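Local coordinates for purine nucleoside phosphorylase (Anopheles gambiae, PDB 2P4S), which catalyses the phosphorolytic cleavage of inosine, guanosine and their 2'-deoxy forms into free purine base and pentose 1-phosphate for purine salvage, at residues F133-I138 / M164-R169; V187-G192 / R314-T319; A263-I268 / V360-K365; H308-A313 / M318-F323. All blocks are in the same frame, centred on the assembly; numbering follows the deposited sequence.

Interaction 1. Residues F133-I138 / M164-R169. With PO4 (phosphate ion), chain D.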
# COMPACT_ATOMS: atom_id res chain seq x y z
N PHE A 133 34.10 9.45 -1.48
CA PHE A 133 33.95 8.49 -0.38
C PHE A 133 33.15 7.27 -0.79
O PHE A 133 31.94 7.39 -0.99
CB PHE A 133 33.24 9.10 0.83
CG PHE A 133 33.90 10.32 1.38
CD1 PHE A 133 34.75 10.21 2.49
CD2 PHE A 133 33.65 11.58 0.82
CE1 PHE A 133 35.35 11.35 3.03
CE2 PHE A 133 34.25 12.72 1.33
CZ PHE A 133 35.11 12.62 2.44
N ASP A 134 33.79 6.10 -0.89
CA ASP A 134 33.04 4.87 -1.08
C ASP A 134 32.02 4.74 0.03
O ASP A 134 32.34 5.05 1.18
CB ASP A 134 33.97 3.65 -1.12
CG ASP A 134 34.71 3.55 -2.43
OD1 ASP A 134 34.57 4.49 -3.25
OD2 ASP A 134 35.45 2.55 -2.65
N TYR A 135 30.79 4.34 -0.30
CA TYR A 135 29.72 4.15 0.71
C TYR A 135 30.12 3.19 1.82
O TYR A 135 29.72 3.38 2.95
CB TYR A 135 28.38 3.69 0.12
CG TYR A 135 27.67 4.71 -0.79
CD1 TYR A 135 28.01 6.09 -0.76
CD2 TYR A 135 26.66 4.29 -1.67
CE1 TYR A 135 27.36 7.02 -1.59
CE2 TYR A 135 26.00 5.20 -2.51
CZ TYR A 135 26.36 6.55 -2.47
OH TYR A 135 25.73 7.40 -3.29
N GLU A 136 30.90 2.17 1.47
CA GLU A 136 31.44 1.17 2.42
C GLU A 136 32.20 1.78 3.62
O GLU A 136 32.15 1.24 4.72
CB GLU A 136 32.42 0.21 1.70
CG GLU A 136 31.75 -0.84 0.80
CD GLU A 136 31.12 -0.28 -0.55
OE1 GLU A 136 31.44 0.85 -1.03
OE2 GLU A 136 30.29 -1.03 -1.13
N THR A 137 32.86 2.92 3.39
CA THR A 137 33.70 3.59 4.37
C THR A 137 32.98 4.65 5.20
O THR A 137 33.52 5.12 6.19
CB THR A 137 34.91 4.26 3.70
OG1 THR A 137 34.54 5.55 3.18
CG2 THR A 137 35.49 3.41 2.61
N ILE A 138 31.77 5.03 4.80
CA ILE A 138 31.06 6.06 5.55
C ILE A 138 30.30 5.43 6.74
O ILE A 138 29.54 4.48 6.56
CB ILE A 138 30.09 6.91 4.66
CG1 ILE A 138 30.83 7.45 3.41
CG2 ILE A 138 29.47 8.06 5.48
CD1 ILE A 138 29.89 7.98 2.30
N MET A 164 27.54 18.14 -3.80
CA MET A 164 27.68 16.87 -3.10
C MET A 164 26.83 15.89 -3.93
O MET A 164 25.63 16.05 -4.07
CB MET A 164 27.04 17.02 -1.74
CG MET A 164 27.36 15.92 -0.81
SD MET A 164 26.45 16.25 0.69
CE MET A 164 26.48 17.96 0.79
N CYS A 165 27.46 14.86 -4.45
CA CYS A 165 26.85 14.01 -5.42
C CYS A 165 26.81 12.52 -5.00
O CYS A 165 27.86 11.89 -4.73
CB CYS A 165 27.60 14.27 -6.71
SG CYS A 165 26.88 13.43 -8.03
N MET A 166 25.60 11.97 -4.84
CA MET A 166 25.40 10.54 -4.66
C MET A 166 25.51 9.82 -5.98
O MET A 166 24.58 9.83 -6.79
CB MET A 166 24.06 10.21 -4.03
CG MET A 166 24.07 10.30 -2.53
SD MET A 166 22.42 9.97 -1.88
CE MET A 166 22.28 8.17 -1.95
N GLN A 167 26.66 9.22 -6.20
CA GLN A 167 26.86 8.43 -7.39
C GLN A 167 26.36 7.02 -7.14
O GLN A 167 27.12 6.13 -6.66
CB GLN A 167 28.33 8.42 -7.78
CG GLN A 167 28.55 7.83 -9.16
CD GLN A 167 30.03 7.75 -9.51
OE1 GLN A 167 30.88 7.80 -8.63
NE2 GLN A 167 30.32 7.62 -10.80
N GLY A 168 25.09 6.80 -7.49
CA GLY A 168 24.38 5.59 -7.09
C GLY A 168 23.49 5.85 -5.90
O GLY A 168 23.84 6.66 -5.03
N ARG A 169 22.36 5.16 -5.83
CA ARG A 169 21.44 5.33 -4.70
C ARG A 169 20.97 3.97 -4.14
O ARG A 169 21.47 2.91 -4.55
CB ARG A 169 20.24 6.24 -5.07
CG ARG A 169 19.31 5.65 -6.15
CD ARG A 169 17.81 5.90 -5.90
NE ARG A 169 17.41 7.31 -5.96
CZ ARG A 169 17.40 8.04 -7.07
NH1 ARG A 169 17.75 7.50 -8.25
NH2 ARG A 169 17.03 9.32 -7.01
P PO4 D . 16.60 4.67 -10.30
O1 PO4 D . 17.04 5.55 -11.43
O2 PO4 D . 17.64 4.78 -9.19
O3 PO4 D . 15.29 5.06 -9.72
O4 PO4 D . 16.50 3.27 -10.83
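Met166 is the first residue of 164-169 to meet Tyr135. Its CB lies 3.4 Å from Tyr135 OH, and the side chains cross at about a right angle, so the thioether chain borders the phenol oxygen while CG comes at the ring obliquely. At Gln167 the backbone N is 3.6 Å from Tyr135 OH and forms no hydrogen bond with it; its NE2 makes a weak hydrogen bond to Gly121 O. Gly168 takes the polar link: Tyr135 OH donates to Gly168 O at 2.7 Å, with a C=O...donor angle of 147° and the donor tilted 26° from the carbonyl plane. That oxygen lies at the ring edge, where the hydroxyl projects. The bond gives the buried hydroxyl of Tyr135 a partner and ties down the chain just before the phosphate-binding residues. In Arg169, chi1 of 65° puts CG between the backbone N and the carbonyl carbon, and bends at chi2 and chi3 carry the guanidinium to the phosphate. Its NH1 gives a hydrogen bond of 2.9 Å to PO4 O2, which lies at the guanidinium edge, near its plane, while NE forms a salt bridge with Glu309 and NH2 bonds to Thr199 O. Ser118, Ala201 and Ser305 also hold the ion. Strand 152-158 pairs with both 130-134 and 161-167, separating them, and 161-167 runs parallel to 112-116. Helix 178-191 packs on Met166 through Pro184 and Met188.

Interaction 2. Residues V187-G192 / R314-T319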
# COMPACT_ATOMS: atom_id res chain seq x y z
N VAL A 187 21.58 13.99 5.91
CA VAL A 187 23.00 14.30 5.92
C VAL A 187 23.36 15.52 5.03
O VAL A 187 24.05 16.42 5.49
CB VAL A 187 23.87 13.04 5.54
CG1 VAL A 187 25.31 13.42 5.51
CG2 VAL A 187 23.63 11.91 6.54
N MET A 188 22.92 15.53 3.77
CA MET A 188 23.08 16.71 2.90
C MET A 188 22.62 18.01 3.59
O MET A 188 23.33 19.01 3.59
CB MET A 188 22.33 16.52 1.57
CG MET A 188 22.91 15.49 0.60
SD MET A 188 21.72 15.14 -0.76
CE MET A 188 22.77 14.18 -1.82
N HIS A 189 21.45 18.00 4.21
CA HIS A 189 20.94 19.15 4.95
C HIS A 189 21.90 19.55 6.10
O HIS A 189 22.29 20.72 6.23
CB HIS A 189 19.55 18.78 5.48
CG HIS A 189 19.02 19.72 6.52
ND1 HIS A 189 18.67 21.03 6.26
CD2 HIS A 189 18.69 19.50 7.82
CE1 HIS A 189 18.21 21.58 7.36
NE2 HIS A 189 18.20 20.67 8.33
N LEU A 190 22.26 18.57 6.93
CA LEU A 190 23.13 18.83 8.07
C LEU A 190 24.48 19.42 7.63
O LEU A 190 25.03 20.27 8.31
CB LEU A 190 23.33 17.56 8.88
CG LEU A 190 22.13 17.08 9.68
CD1 LEU A 190 22.52 15.79 10.43
CD2 LEU A 190 21.58 18.18 10.63
N ILE A 191 24.98 18.98 6.49
CA ILE A 191 26.16 19.56 5.84
C ILE A 191 25.94 20.99 5.29
O ILE A 191 26.92 21.68 5.03
CB ILE A 191 26.63 18.61 4.72
CG1 ILE A 191 27.33 17.38 5.37
CG2 ILE A 191 27.46 19.32 3.61
CD1 ILE A 191 27.58 16.25 4.40
N GLY A 192 24.68 21.42 5.11
CA GLY A 192 24.35 22.72 4.59
C GLY A 192 23.79 22.80 3.17
O GLY A 192 23.63 23.90 2.68
N ARG A 314 11.87 18.04 1.65
CA ARG A 314 10.85 19.05 1.91
C ARG A 314 10.66 19.20 3.39
O ARG A 314 10.52 20.30 3.88
CB ARG A 314 9.50 18.65 1.25
CG ARG A 314 9.54 18.76 -0.26
CD ARG A 314 10.13 20.14 -0.69
NE ARG A 314 9.12 21.18 -0.54
CZ ARG A 314 9.35 22.47 -0.34
NH1 ARG A 314 10.61 22.92 -0.25
NH2 ARG A 314 8.31 23.32 -0.22
N HIS A 315 10.68 18.08 4.11
CA HIS A 315 10.59 18.08 5.57
C HIS A 315 11.63 18.99 6.24
O HIS A 315 11.27 19.72 7.13
CB HIS A 315 10.68 16.64 6.14
CG HIS A 315 10.46 16.58 7.63
ND1 HIS A 315 11.42 16.14 8.51
CD2 HIS A 315 9.40 16.94 8.39
CE1 HIS A 315 10.97 16.21 9.74
NE2 HIS A 315 9.73 16.68 9.70
N CYS A 316 12.88 18.87 5.82
CA CYS A 316 14.04 19.70 6.17
C CYS A 316 14.00 21.15 5.70
O CYS A 316 14.94 21.87 6.00
CB CYS A 316 15.27 19.22 5.37
SG CYS A 316 15.87 17.75 5.77
N GLY A 317 13.04 21.52 4.85
CA GLY A 317 12.94 22.87 4.27
C GLY A 317 13.80 23.06 3.04
O GLY A 317 14.07 24.19 2.65
N MET A 318 14.28 21.98 2.42
CA MET A 318 15.12 22.10 1.18
C MET A 318 14.28 22.41 -0.08
O MET A 318 13.11 22.00 -0.16
CB MET A 318 15.94 20.84 0.94
CG MET A 318 16.98 20.60 2.03
SD MET A 318 17.74 18.95 1.90
CE MET A 318 18.99 18.98 0.62
N THR A 319 14.88 23.14 -1.02
CA THR A 319 14.27 23.36 -2.35
C THR A 319 14.62 22.17 -3.24
O THR A 319 15.76 21.74 -3.24
CB THR A 319 14.74 24.69 -2.98
OG1 THR A 319 14.34 25.74 -2.10
CG2 THR A 319 14.09 24.93 -4.36
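His189 and Cys316 bring their CA atoms to 7.0 Å where two helix ends meet, each helix closing in a Schellman motif at a glycine, Gly192 and Gly317. The imidazole of His189 carries most of the contact. With CG anti to the backbone N (chi1 166°), the ring stands out from helix 178-191 and offers one face to Cys316. Over that face Cys316 CB makes a CH-pi contact, 4.0 Å from the ring centroid and 14° off the ring normal. Cys316 SG adds a sulfur-aromatic contact at 4.1 Å from the same centroid, displaced further from the normal. The closest approach is His189 CE1 to Cys316 O, 3.6 Å. At the base of the ring, Met318 SD comes within 4.0 Å of His189 CB, and the bend at its chi3 takes Met318 CE to 4.3 Å from Met188 CB. The end of Met188 leads off to Met164 and Met166 of strand 161-167. Within 314-319, Arg314 NH1 donates to Met318 O at 2.7 Å, tying the end of helix 307-315 to the chain that follows. No conventional hydrogen bond crosses between the segments; with sulfur and methylene over one imidazole face, the contact is mainly van der Waals, one of close fit.

Interaction 3. Residues A263-I268 / V360-K365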
# COMPACT_ATOMS: atom_id res chain seq x y z
N ALA A 263 16.71 23.78 -21.73
CA ALA A 263 16.44 22.77 -22.76
C ALA A 263 16.58 23.37 -24.13
O ALA A 263 17.21 22.78 -25.01
CB ALA A 263 15.04 22.13 -22.61
N ARG A 264 15.97 24.55 -24.34
CA ARG A 264 16.11 25.19 -25.65
C ARG A 264 17.56 25.71 -25.94
O ARG A 264 18.04 25.58 -27.07
CB ARG A 264 15.02 26.27 -25.90
CG ARG A 264 15.03 26.71 -27.34
CD ARG A 264 13.84 27.48 -27.79
NE ARG A 264 14.08 27.99 -29.13
CZ ARG A 264 13.54 29.09 -29.62
NH1 ARG A 264 12.72 29.88 -28.89
NH2 ARG A 264 13.84 29.43 -30.86
N GLN A 265 18.23 26.29 -24.94
CA GLN A 265 19.66 26.70 -25.09
C GLN A 265 20.56 25.57 -25.58
O GLN A 265 21.45 25.81 -26.38
CB GLN A 265 20.24 27.25 -23.80
CG GLN A 265 19.58 28.55 -23.29
CD GLN A 265 20.01 28.86 -21.83
OE1 GLN A 265 20.67 28.02 -21.16
NE2 GLN A 265 19.64 30.05 -21.35
N ILE A 266 20.32 24.34 -25.13
CA ILE A 266 21.22 23.22 -25.46
C ILE A 266 20.66 22.28 -26.54
O ILE A 266 21.28 21.27 -26.88
CB ILE A 266 21.73 22.49 -24.18
CG1 ILE A 266 20.57 21.75 -23.47
CG2 ILE A 266 22.43 23.53 -23.28
CD1 ILE A 266 20.99 20.92 -22.27
N GLY A 267 19.53 22.66 -27.10
CA GLY A 267 19.03 21.95 -28.28
C GLY A 267 18.20 20.71 -28.00
O GLY A 267 18.02 19.91 -28.88
N ILE A 268 17.70 20.56 -26.77
CA ILE A 268 16.91 19.36 -26.41
C ILE A 268 15.41 19.61 -26.09
O ILE A 268 14.76 18.77 -25.45
CB ILE A 268 17.55 18.57 -25.24
CG1 ILE A 268 17.56 19.43 -23.95
CG2 ILE A 268 18.94 17.97 -25.68
CD1 ILE A 268 17.78 18.63 -22.67
N VAL A 360 22.27 19.41 -16.20
CA VAL A 360 22.36 19.53 -14.75
C VAL A 360 23.29 20.69 -14.28
O VAL A 360 23.00 21.40 -13.31
CB VAL A 360 22.75 18.18 -14.08
CG1 VAL A 360 23.09 18.38 -12.57
CG2 VAL A 360 21.58 17.19 -14.24
N SER A 361 24.39 20.83 -14.99
CA SER A 361 25.37 21.89 -14.75
C SER A 361 24.79 23.31 -14.89
O SER A 361 25.03 24.19 -14.06
CB SER A 361 26.53 21.63 -15.72
OG SER A 361 27.49 22.62 -15.58
N ARG A 362 23.97 23.51 -15.92
CA ARG A 362 23.20 24.77 -16.05
C ARG A 362 22.14 25.03 -14.99
O ARG A 362 21.98 26.18 -14.58
CB ARG A 362 22.65 24.90 -17.45
CG ARG A 362 23.76 24.97 -18.44
CD ARG A 362 23.34 25.50 -19.77
NE ARG A 362 24.47 25.43 -20.70
CZ ARG A 362 24.58 26.16 -21.81
NH1 ARG A 362 23.61 27.00 -22.15
NH2 ARG A 362 25.65 26.02 -22.59
N ILE A 363 21.43 23.98 -14.51
CA ILE A 363 20.54 24.15 -13.32
C ILE A 363 21.27 24.56 -12.05
O ILE A 363 20.82 25.47 -11.35
CB ILE A 363 19.62 22.91 -13.03
CG1 ILE A 363 18.36 22.99 -13.92
CG2 ILE A 363 19.08 22.92 -11.58
CD1 ILE A 363 18.44 21.97 -14.99
N VAL A 364 22.37 23.90 -11.76
CA VAL A 364 23.17 24.21 -10.56
C VAL A 364 23.71 25.66 -10.67
O VAL A 364 23.72 26.42 -9.67
CB VAL A 364 24.33 23.17 -10.41
CG1 VAL A 364 25.36 23.63 -9.37
CG2 VAL A 364 23.77 21.81 -10.05
N LYS A 365 24.17 26.01 -11.87
CA LYS A 365 24.63 27.38 -12.14
C LYS A 365 23.52 28.41 -11.88
O LYS A 365 23.77 29.45 -11.28
CB LYS A 365 25.19 27.47 -13.55
CG LYS A 365 25.41 28.91 -14.10
CD LYS A 365 25.55 28.85 -15.65
CE LYS A 365 26.31 30.08 -16.20
NZ LYS A 365 25.42 31.27 -16.34
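This is a surface contact in which the C-terminal end of helix 253-265, at Gln265 and Ile266, receives Arg362 from the long C-terminal helix 353-370. A Schellman motif closes the first helix: Gly267, at positive phi, is its C-prime residue, with Ile268 N bonded to Ala263 O at 2.9 Å and Gly267 N to Arg264 O at 3.3 Å. Ile266 thus falls in the closing turn, facing the other helix. Arg362 crosses the gap with a chain extended from CG to NE, and its guanidinium is met on a face and at an edge. On the face, Ile266 CG2 rests 3.6 Å above the plane, over its centre, and is 3.7 Å from Arg362 CZ. The methyl reaches this place because chi1 of Ile266 (67°) leaves CG2 anti to the carbonyl carbon. Arg362 NE makes a salt bridge with Glu358 one helical turn earlier, which probably steadies the plane and neutralises part of its charge; Ile266 also touches Glu358 and Phe359. The site is away from the phosphate and nucleoside pockets. At the guanidinium edge, Arg362 NH1 donates to Gln265 OE1 over a long 3.3 Å, with the oxygen in the guanidinium plane but the donor 48° above the plane of the amide carbonyl.

Interaction 4. Residues H308-A313 / M318-F323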
# COMPACT_ATOMS: atom_id res chain seq x y z
N HIS A 308 10.38 9.49 -1.71
CA HIS A 308 10.72 9.52 -0.27
C HIS A 308 11.95 10.36 0.01
O HIS A 308 12.05 10.95 1.07
CB HIS A 308 10.88 8.08 0.30
CG HIS A 308 11.66 7.16 -0.59
ND1 HIS A 308 11.09 6.50 -1.66
CD2 HIS A 308 12.98 6.84 -0.61
CE1 HIS A 308 12.03 5.82 -2.30
NE2 HIS A 308 13.19 6.04 -1.70
N GLU A 309 12.90 10.40 -0.92
CA GLU A 309 14.00 11.37 -0.85
C GLU A 309 13.50 12.84 -0.90
O GLU A 309 13.94 13.71 -0.11
CB GLU A 309 14.98 11.11 -2.01
CG GLU A 309 15.69 9.75 -1.95
CD GLU A 309 16.11 9.23 -3.33
OE1 GLU A 309 15.96 9.96 -4.33
OE2 GLU A 309 16.61 8.09 -3.42
N ILE A 310 12.64 13.13 -1.87
CA ILE A 310 11.96 14.42 -1.98
C ILE A 310 11.15 14.78 -0.74
O ILE A 310 11.20 15.90 -0.29
CB ILE A 310 11.08 14.48 -3.28
CG1 ILE A 310 11.98 14.35 -4.53
CG2 ILE A 310 10.26 15.78 -3.31
CD1 ILE A 310 12.79 15.66 -4.91
N ILE A 311 10.40 13.84 -0.17
CA ILE A 311 9.60 14.13 1.01
C ILE A 311 10.48 14.47 2.23
O ILE A 311 10.20 15.39 3.02
CB ILE A 311 8.69 12.91 1.32
CG1 ILE A 311 7.54 12.84 0.31
CG2 ILE A 311 8.13 12.93 2.73
CD1 ILE A 311 6.61 11.63 0.54
N THR A 312 11.57 13.72 2.37
CA THR A 312 12.58 14.03 3.40
C THR A 312 13.21 15.41 3.18
O THR A 312 13.41 16.15 4.12
CB THR A 312 13.65 12.92 3.41
OG1 THR A 312 13.00 11.65 3.63
CG2 THR A 312 14.67 13.18 4.50
N ALA A 313 13.54 15.76 1.94
CA ALA A 313 14.09 17.06 1.61
C ALA A 313 13.14 18.19 1.99
O ALA A 313 13.54 19.17 2.60
CB ALA A 313 14.42 17.14 0.15
N MET A 318 14.28 21.98 2.42
CA MET A 318 15.12 22.10 1.18
C MET A 318 14.28 22.41 -0.08
O MET A 318 13.11 22.00 -0.16
CB MET A 318 15.94 20.84 0.94
CG MET A 318 16.98 20.60 2.03
SD MET A 318 17.74 18.95 1.90
CE MET A 318 18.99 18.98 0.62
N THR A 319 14.88 23.14 -1.02
CA THR A 319 14.27 23.36 -2.35
C THR A 319 14.62 22.17 -3.24
O THR A 319 15.76 21.74 -3.24
CB THR A 319 14.74 24.69 -2.98
OG1 THR A 319 14.34 25.74 -2.10
CG2 THR A 319 14.09 24.93 -4.36
N CYS A 320 13.63 21.66 -3.98
CA CYS A 320 13.76 20.43 -4.76
C CYS A 320 13.51 20.63 -6.25
O CYS A 320 12.57 21.35 -6.63
CB CYS A 320 12.79 19.36 -4.26
SG CYS A 320 13.03 18.86 -2.53
N PHE A 321 14.37 20.00 -7.05
CA PHE A 321 14.24 19.92 -8.48
C PHE A 321 14.47 18.43 -8.79
O PHE A 321 15.33 17.79 -8.17
CB PHE A 321 15.31 20.78 -9.20
CG PHE A 321 15.31 20.61 -10.68
CD1 PHE A 321 16.36 19.93 -11.32
CD2 PHE A 321 14.22 21.07 -11.47
CE1 PHE A 321 16.34 19.70 -12.70
CE2 PHE A 321 14.18 20.86 -12.87
CZ PHE A 321 15.25 20.19 -13.49
N ALA A 322 13.68 17.86 -9.68
CA ALA A 322 13.84 16.46 -10.05
C ALA A 322 13.41 16.17 -11.48
O ALA A 322 12.51 16.81 -11.99
CB ALA A 322 13.05 15.57 -9.07
N PHE A 323 14.07 15.20 -12.11
CA PHE A 323 13.65 14.69 -13.41
C PHE A 323 13.86 13.20 -13.57
O PHE A 323 14.71 12.61 -12.91
CB PHE A 323 14.33 15.43 -14.57
CG PHE A 323 15.82 15.32 -14.60
CD1 PHE A 323 16.44 14.28 -15.28
CD2 PHE A 323 16.61 16.29 -14.00
CE1 PHE A 323 17.80 14.19 -15.35
CE2 PHE A 323 18.00 16.20 -14.07
CZ PHE A 323 18.58 15.16 -14.76
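Ala313 CB touches Cys320 SG at 3.5 Å, the shortest side-chain pair of this buried contact. Ile310 makes the second apolar contact. Its CB does not point straight at the strand, but chi2 of -76° swings CD1 across it, to 3.8 Å from Cys320 CB and 4.2 Å from Ala322 CB. Cys320 therefore sits against both Ile310 and Ala313, one helical turn apart. Nearer the turn, Ala313 CB and Met318 CB approach to 4.1 Å, and Met318 N donates to Ala313 O at 2.9 Å. This last bond spans five residues and, with the positive phi of Gly317, belongs to the Schellman motif ending helix 307-315. The chain thereby reverses from helix into strand: the axes of helix 308-313 and strand 319-323 run at 161°, nearly antiparallel, 8.8 Å apart, an alpha-beta unit of the alpha/beta fold of this phosphorylase family. Further out, strand 319-329 is held by its parallel neighbour 195-204, with backbone bonds from Phe321 to Leu196 and Ala198. Phe321 points to the other side of the sheet, onto Leu255 and Ala259 of helix 253-265. On the helix, His308 O accepts from both Thr312 N and Thr312 OG1, while Ile311, turned from the strand, packs on Asn284 of a neighbouring subunit.

In the fold
Interactions 1 and 4 are buried, interaction 2 is partly so, and interaction 3 lies at the surface. Interactions 2 and 4 share Met318 and helix 307-315, their centres about 9 Å apart. Interactions 1 and 4 are joined by the Arg169–Glu309 salt bridge, which ties the phosphate-binding arginine to that helix; interaction 1 meets interaction 2 by methionine packing, Met164 SD being 3.6 Å from Met188 CG. Interaction 3 reaches the opposite side of strand 319-329, where Ile363 CD1 touches Phe321 CE1 at 3.8 Å. Chemistry follows place: a hydroxyl-to-carbonyl bond near the phosphate site, apolar and sulfur contacts where helices 178-191 and 307-315 pack beside the sheet, and a solvent-side guanidinium at the periphery.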